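Local coordinates for protein peroxisomal catalase A (Saccharomyces cerevisiae, PDB 1A4E) that breaks hydrogen peroxide down to water and oxygen at a buried heme, probably protecting the cell from the peroxide made by peroxisomal oxidases, at residues K89-F94 with E313-A318; Q246-A251 with N256-T261; E303-L306 with Q311-Q314. One frame throughout, in Å; residues are numbered along the deposited sequence.

Interaction 1 of 3, residues K89-F94 with E313-A318; sequences KCLTRF and EQAAFA. With HEM (protoporphyrin IX containing Fe), chain I.
Where Leu91 and Arg93 of the strand 87-95 face Ala315 and Phe317 of the irregular segment 313-318, the two backbones stay well separated: the nearest alpha carbons, CA of Arg93 and CA of Ala315, are 8.3 Å apart, and no hydrogen bond joins the segments directly. Side chains therefore make the contact, and Leu91 and Arg93, alternate residues of the strand, both turn toward the other segment. Phe317 fills the interval. Its ring presents its edge to the Leu91 carbonyl, with Leu91 O lying in the ring plane, while CE2 of Phe317 comes 3.7 Å from CB of Arg93. Farther along, CD2 of Leu91 rests 4.1 Å from the methyl CB of Ala315. The strand belongs to the antiparallel barrel of the catalase fold, and both Arg93 and Phe317 line the heme pocket, where they meet one propionate. The Arg93 chain leaves the strand nearly straight and then bends at chi3 (82°), which brings the guanidinium edge-on to the carboxylate carbon CGD. NE of Arg93 donates to heme O1D at 3.0 Å with an N-H...O angle of 148°; weak bonds from NE to O2D and from NH2 to O1D add to the grip, and NH2 also binds the carbonyl oxygen of the catalytic His56. NH1 of Arg93 donates to a water at 2.9 Å, and that water donates in turn to OE1 of Glu313. A leucine in place of Arg93 would probably leave the propionate without this positive partner and the carbonyl of His56 without this donor.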
loop_
_atom_site.group_PDB
_atom_site.type_symbol
_atom_site.label_atom_id
_atom_site.label_comp_id
_atom_site.label_asym_id
_atom_site.label_seq_id
_atom_site.Cartn_x
_atom_site.Cartn_y
_atom_site.Cartn_z
ATOM N N LYS B 89 -15.222 -17.049 24.025
ATOM C CA LYS B 89 -14.246 -17.603 23.101
ATOM C C LYS B 89 -13.042 -16.667 22.988
ATOM O O LYS B 89 -13.160 -15.446 23.125
ATOM C CB LYS B 89 -14.910 -17.805 21.741
ATOM C CG LYS B 89 -13.988 -18.504 20.743
ATOM C CD LYS B 89 -14.561 -18.534 19.337
ATOM C CE LYS B 89 -13.439 -18.840 18.357
ATOM N NZ LYS B 89 -13.938 -18.901 16.996
ATOM N N CYS B 90 -11.854 -17.246 22.808
ATOM C CA CYS B 90 -10.667 -16.438 22.654
ATOM C C CYS B 90 -9.678 -16.989 21.637
ATOM O O CYS B 90 -9.796 -18.125 21.172
ATOM C CB CYS B 90 -9.993 -16.297 24.017
ATOM S SG CYS B 90 -9.204 -17.795 24.649
ATOM N N LEU B 91 -8.710 -16.150 21.259
ATOM C CA LEU B 91 -7.618 -16.515 20.373
ATOM C C LEU B 91 -6.340 -16.023 21.027
ATOM O O LEU B 91 -6.241 -14.863 21.408
ATOM C CB LEU B 91 -7.761 -15.842 18.990
ATOM C CG LEU B 91 -6.527 -15.776 18.060
ATOM C CD1 LEU B 91 -6.105 -17.153 17.572
ATOM C CD2 LEU B 91 -6.878 -14.908 16.878
ATOM N N THR B 92 -5.324 -16.874 21.145
ATOM C CA THR B 92 -4.060 -16.478 21.736
ATOM C C THR B 92 -2.953 -16.587 20.714
ATOM O O THR B 92 -2.909 -17.566 19.968
ATOM C CB THR B 92 -3.741 -17.384 22.957
ATOM O OG1 THR B 92 -4.767 -17.169 23.922
ATOM C CG2 THR B 92 -2.397 -17.071 23.587
ATOM N N ARG B 93 -2.084 -15.573 20.635
ATOM C CA ARG B 93 -0.885 -15.688 19.830
ATOM C C ARG B 93 0.279 -15.533 20.796
ATOM O O ARG B 93 0.350 -14.606 21.605
ATOM C CB ARG B 93 -0.764 -14.594 18.737
ATOM C CG ARG B 93 0.216 -15.090 17.662
ATOM C CD ARG B 93 0.401 -14.268 16.387
ATOM N NE ARG B 93 1.320 -13.205 16.672
ATOM C CZ ARG B 93 2.572 -13.140 16.230
ATOM N NH1 ARG B 93 3.171 -14.012 15.440
ATOM N NH2 ARG B 93 3.305 -12.183 16.728
ATOM N N PHE B 94 1.138 -16.552 20.763
ATOM C CA PHE B 94 2.387 -16.574 21.505
ATOM C C PHE B 94 3.509 -16.176 20.563
ATOM O O PHE B 94 3.424 -16.469 19.376
ATOM C CB PHE B 94 2.680 -17.950 22.005
ATOM C CG PHE B 94 1.656 -18.530 22.954
ATOM C CD1 PHE B 94 1.577 -18.055 24.266
ATOM C CD2 PHE B 94 0.838 -19.570 22.524
ATOM C CE1 PHE B 94 0.675 -18.636 25.156
ATOM C CE2 PHE B 94 -0.059 -20.141 23.425
ATOM C CZ PHE B 94 -0.142 -19.679 24.737
ATOM N N GLU B 313 -1.438 -15.003 11.456
ATOM C CA GLU B 313 -0.635 -13.950 10.869
ATOM C C GLU B 313 -1.450 -12.684 10.628
ATOM O O GLU B 313 -0.948 -11.576 10.816
ATOM C CB GLU B 313 -0.027 -14.478 9.574
ATOM C CG GLU B 313 1.057 -13.581 8.982
ATOM C CD GLU B 313 2.292 -13.352 9.850
ATOM O OE1 GLU B 313 2.650 -14.184 10.683
ATOM O OE2 GLU B 313 2.932 -12.328 9.665
ATOM N N GLN B 314 -2.724 -12.821 10.254
ATOM C CA GLN B 314 -3.580 -11.663 10.078
ATOM C C GLN B 314 -4.239 -11.155 11.362
ATOM O O GLN B 314 -4.963 -10.153 11.343
ATOM C CB GLN B 314 -4.662 -11.980 9.064
ATOM C CG GLN B 314 -4.117 -12.035 7.648
ATOM C CD GLN B 314 -5.205 -11.929 6.594
ATOM O OE1 GLN B 314 -5.130 -11.108 5.677
ATOM N NE2 GLN B 314 -6.250 -12.744 6.691
ATOM N N ALA B 315 -3.990 -11.819 12.500
ATOM C CA ALA B 315 -4.580 -11.426 13.769
ATOM C C ALA B 315 -3.983 -10.121 14.266
ATOM O O ALA B 315 -2.776 -9.897 14.206
ATOM C CB ALA B 315 -4.331 -12.499 14.806
ATOM N N ALA B 316 -4.874 -9.255 14.744
ATOM C CA ALA B 316 -4.510 -7.933 15.226
ATOM C C ALA B 316 -4.897 -7.778 16.686
ATOM O O ALA B 316 -6.065 -7.886 17.041
ATOM C CB ALA B 316 -5.235 -6.871 14.429
ATOM N N PHE B 317 -3.904 -7.508 17.531
ATOM C CA PHE B 317 -4.078 -7.356 18.974
ATOM C C PHE B 317 -3.657 -5.952 19.383
ATOM O O PHE B 317 -2.605 -5.473 18.949
ATOM C CB PHE B 317 -3.214 -8.344 19.743
ATOM C CG PHE B 317 -3.505 -9.809 19.467
ATOM C CD1 PHE B 317 -4.459 -10.491 20.226
ATOM C CD2 PHE B 317 -2.817 -10.472 18.453
ATOM C CE1 PHE B 317 -4.720 -11.835 19.965
ATOM C CE2 PHE B 317 -3.087 -11.817 18.200
ATOM C CZ PHE B 317 -4.037 -12.500 18.953
ATOM N N ALA B 318 -4.466 -5.283 20.218
ATOM C CA ALA B 318 -4.209 -3.912 20.646
ATOM C C ALA B 318 -4.705 -3.653 22.067
ATOM O O ALA B 318 -5.830 -4.042 22.393
ATOM C CB ALA B 318 -4.914 -2.933 19.716
HETATM C CHA HEM I . 3.526 -6.275 19.596
HETATM C CHB HEM I . 4.419 -1.601 20.203
HETATM C CHC HEM I . 5.479 -2.425 24.798
HETATM C CHD HEM I . 3.584 -6.826 24.384
HETATM C C1A HEM I . 3.837 -4.954 19.326
HETATM C C2A HEM I . 3.599 -4.313 18.047
HETATM C C3A HEM I . 3.766 -2.982 18.239
HETATM C C4A HEM I . 4.140 -2.815 19.623
HETATM C CMA HEM I . 3.532 -1.856 17.243
HETATM C CAA HEM I . 3.165 -5.000 16.765
HETATM C CBA HEM I . 1.683 -4.773 16.566
HETATM C CGA HEM I . 1.108 -5.384 15.307
HETATM O O1A HEM I . 1.647 -5.203 14.218
HETATM O O2A HEM I . 0.085 -6.039 15.430
HETATM C C1B HEM I . 4.761 -1.414 21.524
HETATM C C2B HEM I . 5.158 -0.141 22.077
HETATM C C3B HEM I . 5.569 -0.381 23.368
HETATM C C4B HEM I . 5.379 -1.810 23.571
HETATM C CMB HEM I . 5.120 1.164 21.288
HETATM C CAB HEM I . 6.081 0.491 24.337
HETATM C CBB HEM I . 6.075 1.962 24.326
HETATM C C1C HEM I . 5.028 -3.694 25.100
HETATM C C2C HEM I . 4.858 -4.185 26.449
HETATM C C3C HEM I . 4.259 -5.407 26.348
HETATM C C4C HEM I . 4.082 -5.654 24.929
HETATM C CMC HEM I . 5.241 -3.414 27.710
HETATM C CAC HEM I . 3.834 -6.242 27.371
HETATM C CBC HEM I . 2.867 -5.845 28.370
HETATM C C1D HEM I . 3.422 -7.071 23.033
HETATM C C2D HEM I . 2.928 -8.307 22.480
HETATM C C3D HEM I . 2.943 -8.155 21.138
HETATM C C4D HEM I . 3.429 -6.830 20.865
HETATM C CMD HEM I . 2.457 -9.536 23.246
HETATM C CAD HEM I . 2.572 -9.204 20.107
HETATM C CBD HEM I . 1.112 -9.212 19.713
HETATM C CGD HEM I . 0.847 -10.337 18.729
HETATM O O1D HEM I . 1.056 -11.491 19.076
HETATM O O2D HEM I . 0.442 -10.072 17.604
HETATM N NA HEM I . 4.143 -4.019 20.297
HETATM N NB HEM I . 4.872 -2.427 22.447
HETATM N NC HEM I . 4.510 -4.576 24.176
HETATM N ND HEM I . 3.714 -6.159 22.036
HETATM FE FE HEM I . 4.349 -4.312 22.232
HETATM O O HOH W 1 1.771 -15.223 13.262
#

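Interaction 2 of 3, residues Q246-A251 with N256-T261; sequences QDLFEA and NYPSWT
Ala251, near the end of the helix 243-253, and Asn256 lie side by side where the chain leaves the helix, each offering its CB to the other's carbonyl oxygen. CB of Ala251 sits 3.5 Å from O of Asn256, and CB of Asn256 sits 3.7 Å from O of Ala251, so the two residues are matched almost reciprocally. A weak hydrogen bond accompanies this: N of Asn256 donates to O of Ala251 at 2.8 Å, but the N-H...O angle is only 123°. With CG of Asn256 anti to the backbone nitrogen (chi1 173°), the amide swings back toward the helix, OD1 of Asn256 standing 4.4 Å from CB of Ala251. One helical turn earlier, Leu248 reaches across with a single branch, bringing CD1 4.3 Å from CG of Pro258, whose CB points toward the helix. CB of Tyr257, between the two points of contact, points away, and its side chain touches the strand 294-303. Arg193 lies against Ala251, Asn256 and Pro258 alike and forms a salt bridge with Asp247, so that a loop from another part of the chain covers the turn. The arrangement is that of a short helix-to-strand connection: the chain leaves the helix 243-253, folds back so that a leucine meets a proline, and enters the strand 259-267 of the antiparallel catalase sheet.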
loop_
_atom_site.group_PDB
_atom_site.type_symbol
_atom_site.label_atom_id
_atom_site.label_comp_id
_atom_site.label_asym_id
_atom_site.label_seq_id
_atom_site.Cartn_x
_atom_site.Cartn_y
_atom_site.Cartn_z
ATOM N N GLN B 246 5.386 -26.640 17.008
ATOM C CA GLN B 246 5.092 -28.053 16.920
ATOM C C GLN B 246 4.531 -28.582 18.237
ATOM O O GLN B 246 3.597 -29.382 18.237
ATOM C CB GLN B 246 6.358 -28.782 16.568
ATOM C CG GLN B 246 6.096 -30.245 16.332
ATOM C CD GLN B 246 7.286 -31.004 15.797
ATOM O OE1 GLN B 246 7.229 -32.227 15.717
ATOM N NE2 GLN B 246 8.382 -30.370 15.386
ATOM N N ASP B 247 5.094 -28.126 19.365
ATOM C CA ASP B 247 4.639 -28.537 20.677
ATOM C C ASP B 247 3.187 -28.133 20.937
ATOM O O ASP B 247 2.386 -28.954 21.390
ATOM C CB ASP B 247 5.563 -27.923 21.730
ATOM C CG ASP B 247 5.091 -28.206 23.150
ATOM O OD1 ASP B 247 5.340 -29.291 23.673
ATOM O OD2 ASP B 247 4.437 -27.344 23.723
ATOM N N LEU B 248 2.851 -26.866 20.649
ATOM C CA LEU B 248 1.511 -26.360 20.854
ATOM C C LEU B 248 0.511 -27.054 19.948
ATOM O O LEU B 248 -0.545 -27.482 20.426
ATOM C CB LEU B 248 1.486 -24.857 20.599
ATOM C CG LEU B 248 0.164 -24.118 20.812
ATOM C CD1 LEU B 248 -0.330 -24.266 22.247
ATOM C CD2 LEU B 248 0.381 -22.659 20.485
ATOM N N PHE B 249 0.871 -27.212 18.662
ATOM C CA PHE B 249 -0.013 -27.844 17.686
ATOM C C PHE B 249 -0.328 -29.283 18.069
ATOM O O PHE B 249 -1.494 -29.664 18.103
ATOM C CB PHE B 249 0.617 -27.851 16.280
ATOM C CG PHE B 249 -0.408 -28.237 15.218
ATOM C CD1 PHE B 249 -1.225 -27.241 14.671
ATOM C CD2 PHE B 249 -0.572 -29.576 14.833
ATOM C CE1 PHE B 249 -2.212 -27.584 13.746
ATOM C CE2 PHE B 249 -1.561 -29.909 13.910
ATOM C CZ PHE B 249 -2.381 -28.915 13.369
ATOM N N GLU B 250 0.704 -30.085 18.355
ATOM C CA GLU B 250 0.507 -31.473 18.731
ATOM C C GLU B 250 -0.181 -31.665 20.070
ATOM O O GLU B 250 -0.967 -32.600 20.193
ATOM C CB GLU B 250 1.839 -32.196 18.757
ATOM C CG GLU B 250 2.319 -32.462 17.339
ATOM C CD GLU B 250 3.711 -33.065 17.215
ATOM O OE1 GLU B 250 4.391 -33.257 18.227
ATOM O OE2 GLU B 250 4.128 -33.327 16.088
ATOM N N ALA B 251 0.053 -30.800 21.069
ATOM C CA ALA B 251 -0.623 -30.925 22.352
ATOM C C ALA B 251 -2.134 -30.819 22.185
ATOM O O ALA B 251 -2.875 -31.677 22.664
ATOM C CB ALA B 251 -0.154 -29.827 23.292
ATOM N N ASN B 256 -4.331 -32.977 24.716
ATOM C CA ASN B 256 -3.721 -32.507 25.948
ATOM C C ASN B 256 -3.661 -30.974 25.937
ATOM O O ASN B 256 -2.632 -30.323 25.745
ATOM C CB ASN B 256 -2.350 -33.176 26.031
ATOM C CG ASN B 256 -1.484 -32.688 27.177
ATOM O OD1 ASN B 256 -0.324 -32.341 26.954
ATOM N ND2 ASN B 256 -2.000 -32.610 28.406
ATOM N N TYR B 257 -4.852 -30.418 26.167
ATOM C CA TYR B 257 -5.098 -28.987 26.119
ATOM C C TYR B 257 -4.413 -28.200 27.222
ATOM O O TYR B 257 -4.572 -28.545 28.396
ATOM C CB TYR B 257 -6.599 -28.740 26.193
ATOM C CG TYR B 257 -7.390 -29.483 25.129
ATOM C CD1 TYR B 257 -6.894 -29.607 23.824
ATOM C CD2 TYR B 257 -8.621 -30.036 25.473
ATOM C CE1 TYR B 257 -7.634 -30.286 22.862
ATOM C CE2 TYR B 257 -9.364 -30.717 24.512
ATOM C CZ TYR B 257 -8.863 -30.835 23.215
ATOM O OH TYR B 257 -9.604 -31.493 22.255
ATOM N N PRO B 258 -3.629 -27.159 26.919
ATOM C CA PRO B 258 -2.981 -26.337 27.934
ATOM C C PRO B 258 -3.937 -25.373 28.611
ATOM O O PRO B 258 -4.804 -24.784 27.962
ATOM C CB PRO B 258 -1.864 -25.658 27.180
ATOM C CG PRO B 258 -2.433 -25.489 25.795
ATOM C CD PRO B 258 -3.136 -26.823 25.587
ATOM N N SER B 259 -3.832 -25.241 29.927
ATOM C CA SER B 259 -4.652 -24.267 30.619
ATOM C C SER B 259 -3.824 -23.408 31.558
ATOM O O SER B 259 -2.704 -23.730 31.949
ATOM C CB SER B 259 -5.770 -24.975 31.387
ATOM O OG SER B 259 -5.258 -25.962 32.265
ATOM N N TRP B 260 -4.386 -22.246 31.850
ATOM C CA TRP B 260 -3.772 -21.257 32.710
ATOM C C TRP B 260 -4.846 -20.779 33.673
ATOM O O TRP B 260 -6.027 -20.736 33.324
ATOM C CB TRP B 260 -3.274 -20.065 31.890
ATOM C CG TRP B 260 -2.055 -20.304 30.999
ATOM C CD1 TRP B 260 -0.811 -19.909 31.416
ATOM C CD2 TRP B 260 -2.025 -20.911 29.762
ATOM N NE1 TRP B 260 0.018 -20.272 30.470
ATOM C CE2 TRP B 260 -0.651 -20.865 29.472
ATOM C CE3 TRP B 260 -2.913 -21.490 28.852
ATOM C CZ2 TRP B 260 -0.144 -21.392 28.287
ATOM C CZ3 TRP B 260 -2.407 -22.013 27.662
ATOM C CH2 TRP B 260 -1.037 -21.967 27.385
ATOM N N THR B 261 -4.483 -20.467 34.920
ATOM C CA THR B 261 -5.423 -19.894 35.871
ATOM C C THR B 261 -5.126 -18.399 35.925
ATOM O O THR B 261 -3.977 -17.982 36.036
ATOM C CB THR B 261 -5.232 -20.533 37.254
ATOM O OG1 THR B 261 -5.432 -21.926 37.094
ATOM C CG2 THR B 261 -6.222 -20.034 38.278
#

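Interaction 3 of 3, residues E303-L306 with Q311-Q314; sequences ENPL and QVEQ
A compact strand-to-helix connection places Pro305 and Leu306, which follow the strand 294-303, against Gln311 and Val312 at the end of the short helix 308-313. This helix has a wider pi-type turn at 311-313, and the loop residues pack on the side chains that it carries. The closest alpha carbons, CA of Pro305 and CA of Gln311, are 6.5 Å apart, and the segments meet through one apolar contact and one close approach of polar atoms. In the apolar one, CG2 of Val312 meets the pyrrolidine ring of Pro305, 3.7 Å from its CG and 4.1 Å from its CB; the two side chains cross obliquely, and CG2 is the branch that touches. In the polar one, Gln311 first puts CG beside its own nitrogen (chi1 -66°) and then runs out straight (chi2 174°), carrying its amide back along the chain to the Leu306 peptide. The atom modelled as NE2 of Gln311 lies 2.9 Å from N of Leu306, although which end of this amide is nitrogen and which is oxygen is uncertain. The amide end also lies near CB of Pro305 and CB of Leu306. Outward, the carbonyl oxygen of Pro305 accepts a hydrogen bond from Gln154 of another subunit of the tetramer, on which Leu306 also packs. Within the chain, Gln311 leans on Phe63 of the strand 59-68, and Asn304 is joined to the helix 243-253.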
loop_
_atom_site.group_PDB
_atom_site.type_symbol
_atom_site.label_atom_id
_atom_site.label_comp_id
_atom_site.label_asym_id
_atom_site.label_seq_id
_atom_site.Cartn_x
_atom_site.Cartn_y
_atom_site.Cartn_z
ATOM N N GLU B 303 -8.183 -25.669 20.472
ATOM C CA GLU B 303 -8.451 -25.717 19.046
ATOM C C GLU B 303 -7.338 -25.085 18.228
ATOM O O GLU B 303 -6.944 -23.940 18.434
ATOM C CB GLU B 303 -9.756 -24.996 18.758
ATOM C CG GLU B 303 -10.293 -25.213 17.356
ATOM C CD GLU B 303 -11.434 -24.276 16.975
ATOM O OE1 GLU B 303 -12.373 -24.108 17.750
ATOM O OE2 GLU B 303 -11.372 -23.700 15.888
ATOM N N ASN B 304 -6.797 -25.866 17.297
ATOM C CA ASN B 304 -5.801 -25.369 16.370
ATOM C C ASN B 304 -6.423 -24.550 15.240
ATOM O O ASN B 304 -7.547 -24.835 14.818
ATOM C CB ASN B 304 -5.042 -26.543 15.795
ATOM C CG ASN B 304 -3.982 -27.071 16.740
ATOM O OD1 ASN B 304 -3.264 -26.319 17.401
ATOM N ND2 ASN B 304 -3.842 -28.391 16.804
ATOM N N PRO B 305 -5.761 -23.507 14.716
ATOM C CA PRO B 305 -6.174 -22.790 13.509
ATOM C C PRO B 305 -6.233 -23.714 12.300
ATOM O O PRO B 305 -5.491 -24.698 12.237
ATOM C CB PRO B 305 -5.142 -21.683 13.351
ATOM C CG PRO B 305 -4.667 -21.457 14.768
ATOM C CD PRO B 305 -4.566 -22.888 15.282
ATOM N N LEU B 306 -7.155 -23.440 11.371
ATOM C CA LEU B 306 -7.205 -24.174 10.111
ATOM C C LEU B 306 -6.167 -23.634 9.139
ATOM O O LEU B 306 -5.556 -24.376 8.372
ATOM C CB LEU B 306 -8.577 -24.054 9.482
ATOM C CG LEU B 306 -9.716 -24.739 10.216
ATOM C CD1 LEU B 306 -11.020 -24.379 9.545
ATOM C CD2 LEU B 306 -9.504 -26.245 10.215
ATOM N N GLN B 311 -5.633 -16.724 10.059
ATOM C CA GLN B 311 -6.070 -16.619 11.434
ATOM C C GLN B 311 -5.067 -16.146 12.464
ATOM O O GLN B 311 -5.458 -15.530 13.453
ATOM C CB GLN B 311 -6.636 -17.971 11.853
ATOM C CG GLN B 311 -7.886 -18.247 11.040
ATOM C CD GLN B 311 -8.466 -19.616 11.270
ATOM O OE1 GLN B 311 -9.595 -19.767 11.729
ATOM N NE2 GLN B 311 -7.704 -20.654 10.948
ATOM N N VAL B 312 -3.780 -16.410 12.252
ATOM C CA VAL B 312 -2.747 -16.054 13.214
ATOM C C VAL B 312 -1.923 -14.886 12.690
ATOM O O VAL B 312 -1.742 -13.877 13.376
ATOM C CB VAL B 312 -1.846 -17.294 13.482
ATOM C CG1 VAL B 312 -0.803 -16.989 14.538
ATOM C CG2 VAL B 312 -2.693 -18.436 14.001
ATOM N N GLU B 313 -1.438 -15.003 11.456
ATOM C CA GLU B 313 -0.635 -13.950 10.869
ATOM C C GLU B 313 -1.450 -12.684 10.628
ATOM O O GLU B 313 -0.948 -11.576 10.816
ATOM C CB GLU B 313 -0.027 -14.478 9.574
ATOM C CG GLU B 313 1.057 -13.581 8.982
ATOM C CD GLU B 313 2.292 -13.352 9.850
ATOM O OE1 GLU B 313 2.650 -14.184 10.683
ATOM O OE2 GLU B 313 2.932 -12.328 9.665
ATOM N N GLN B 314 -2.724 -12.821 10.254
ATOM C CA GLN B 314 -3.580 -11.663 10.078
ATOM C C GLN B 314 -4.239 -11.155 11.362
ATOM O O GLN B 314 -4.963 -10.153 11.343
ATOM C CB GLN B 314 -4.662 -11.980 9.064
ATOM C CG GLN B 314 -4.117 -12.035 7.648
ATOM C CD GLN B 314 -5.205 -11.929 6.594
ATOM O OE1 GLN B 314 -5.130 -11.108 5.677
ATOM N NE2 GLN B 314 -6.250 -12.744 6.691
#

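Each of the three contacts touches the other two, and interaction 1 is closest to the heme. Its Arg93 meets interaction 3 where CD of Arg93 lies 3.5 Å from CG1 of Val312, so the connection between strand and helix backs the arginine that holds the propionate; the side chain of Val312 itself is about 7 Å from the heme. The next residue, Phe94, touches interaction 2, its CZ being 3.6 Å from CH2 of Trp260 and its CD2 3.7 Å from CD2 of Leu248. Interactions 2 and 3 are joined by a probable hydrogen bond from ND2 of Asn304 to O of Phe249 (3.0 Å), and both reach the same neighbouring subunit.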